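Long-range contact in LEOA (Escherichia coli, PDB 4AUR), which is a bacterial dynamin-like protein that probably binds and hydrolyses GTP through its P-loop domain: residues R55-G60 against R133-A138. Sequence-based numbering, arbitrary orientation.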
# COMPACT_ATOMS: atom_id res chain seq x y z
N ARG A 55 25.21 -33.39 -8.79
CA ARG A 55 26.52 -33.33 -9.41
C ARG A 55 27.53 -32.76 -8.43
O ARG A 55 27.31 -31.70 -7.86
CB ARG A 55 26.50 -32.46 -10.65
CG ARG A 55 27.85 -32.36 -11.33
CD ARG A 55 27.83 -31.36 -12.46
NE ARG A 55 27.12 -31.90 -13.60
CZ ARG A 55 26.72 -31.19 -14.63
NH1 ARG A 55 26.95 -29.89 -14.69
NH2 ARG A 55 26.06 -31.79 -15.62
N ILE A 56 28.64 -33.47 -8.27
CA ILE A 56 29.71 -33.05 -7.38
C ILE A 56 30.97 -32.89 -8.21
O ILE A 56 31.33 -33.78 -8.98
CB ILE A 56 29.99 -34.10 -6.29
CG1 ILE A 56 28.70 -34.62 -5.70
CG2 ILE A 56 30.82 -33.52 -5.16
CD1 ILE A 56 28.24 -35.91 -6.36
N ALA A 57 31.64 -31.77 -8.07
CA ALA A 57 32.95 -31.62 -8.67
C ALA A 57 33.95 -32.01 -7.62
O ALA A 57 34.03 -31.40 -6.54
CB ALA A 57 33.17 -30.21 -9.14
N LEU A 58 34.70 -33.06 -7.92
CA LEU A 58 35.71 -33.54 -7.02
C LEU A 58 37.07 -33.02 -7.45
O LEU A 58 37.66 -33.50 -8.41
CB LEU A 58 35.72 -35.06 -7.03
CG LEU A 58 36.45 -35.64 -5.83
CD1 LEU A 58 35.75 -35.26 -4.54
CD2 LEU A 58 36.59 -37.14 -5.97
N LEU A 59 37.54 -32.02 -6.72
CA LEU A 59 38.78 -31.30 -7.04
C LEU A 59 39.89 -31.57 -6.03
O LEU A 59 39.62 -31.71 -4.83
CB LEU A 59 38.51 -29.80 -7.08
CG LEU A 59 37.46 -29.38 -8.07
CD1 LEU A 59 37.38 -27.88 -8.07
CD2 LEU A 59 37.83 -29.92 -9.44
N GLY A 60 41.12 -31.63 -6.53
CA GLY A 60 42.28 -31.87 -5.69
C GLY A 60 43.26 -32.85 -6.30
O GLY A 60 42.97 -33.54 -7.27
N ARG A 133 31.38 -24.64 -17.70
CA ARG A 133 29.93 -24.87 -17.54
C ARG A 133 29.62 -26.07 -16.62
O ARG A 133 28.72 -26.02 -15.81
CB ARG A 133 29.29 -25.05 -18.89
CG ARG A 133 27.76 -25.01 -18.93
CD ARG A 133 27.22 -25.30 -20.33
NE ARG A 133 28.22 -24.91 -21.34
CZ ARG A 133 28.51 -25.59 -22.44
NH1 ARG A 133 27.85 -26.70 -22.76
NH2 ARG A 133 29.46 -25.15 -23.25
N TYR A 134 30.37 -27.15 -16.74
CA TYR A 134 30.03 -28.33 -15.97
C TYR A 134 30.33 -28.12 -14.50
O TYR A 134 29.59 -28.58 -13.65
CB TYR A 134 30.76 -29.59 -16.51
CG TYR A 134 29.89 -30.43 -17.43
CD1 TYR A 134 29.69 -30.07 -18.75
CD2 TYR A 134 29.24 -31.56 -16.96
CE1 TYR A 134 28.89 -30.82 -19.57
CE2 TYR A 134 28.43 -32.32 -17.78
CZ TYR A 134 28.27 -31.95 -19.08
OH TYR A 134 27.47 -32.71 -19.90
N ILE A 135 31.39 -27.39 -14.19
CA ILE A 135 31.69 -27.10 -12.79
C ILE A 135 30.84 -25.95 -12.23
O ILE A 135 30.42 -26.01 -11.08
CB ILE A 135 33.18 -26.90 -12.58
CG1 ILE A 135 33.86 -28.27 -12.70
CG2 ILE A 135 33.47 -26.38 -11.18
CD1 ILE A 135 35.33 -28.21 -13.02
N SER A 136 30.57 -24.92 -13.03
CA SER A 136 29.60 -23.92 -12.61
C SER A 136 28.30 -24.61 -12.18
O SER A 136 27.82 -24.39 -11.06
CB SER A 136 29.29 -22.93 -13.72
OG SER A 136 30.26 -21.91 -13.75
N GLU A 137 27.76 -25.44 -13.07
CA GLU A 137 26.44 -26.11 -12.87
C GLU A 137 26.51 -27.38 -12.00
O GLU A 137 25.71 -28.27 -12.16
CB GLU A 137 25.76 -26.41 -14.24
CG GLU A 137 25.20 -25.17 -14.94
CD GLU A 137 24.88 -25.34 -16.43
OE1 GLU A 137 24.82 -26.50 -16.91
OE2 GLU A 137 24.69 -24.29 -17.13
N ALA A 138 27.48 -27.46 -11.11
CA ALA A 138 27.50 -28.48 -10.09
C ALA A 138 26.94 -27.93 -8.78
O ALA A 138 27.02 -26.73 -8.50
CB ALA A 138 28.91 -28.97 -9.88
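R55 and A57, on one side of the strand that runs toward the putative P-loop, pack against the C-terminal end of helix 129-136 and the turn that follows it, a helix-on-sheet contact within the GTPase domain. Strand 54-60 lies between strands 104-108 and 140-146, and the chain passes from the helix through E137, A138 and H139 into the latter. R55 accounts for most of the strand's share of the contact. Its CG is anti to the backbone N (chi1 179°), and the chain bends at chi3 (-74°), which turns NE out of the extended line, and the guanidinium beyond it presents one face to Y134. The ring carbon CD2 of Y134 lies over the centre of the guanidinium, 3.5 Å from R55 CZ, while R55 NH2 comes within 3.3 Å of Y134 CE2; the two planes are 25° apart. From this position R55 NH1 makes a weak, bent hydrogen bond to the carbonyl O of Y134 (3.1 Å), with E137 O 3.3 Å from the same nitrogen. The aliphatic part of R55 is used as well, its CD packing 3.7 Å from A138 CB. Two residues further along the strand, A57 CB meets I135 CG1 at 4.1 Å, a small apolar contact between sheet and helix. R55 NE forms a salt bridge with E105 on the adjoining strand 104-108, so the guanidinium is fixed mainly from the sheet, with the weak bond to the helix end adding to it. The cation thus sits close to carbonyl oxygens at the helix C-terminus, where it would be expected to offset the negative end of the helix dipole, and the carboxylate of E105 probably balances its charge in this buried setting.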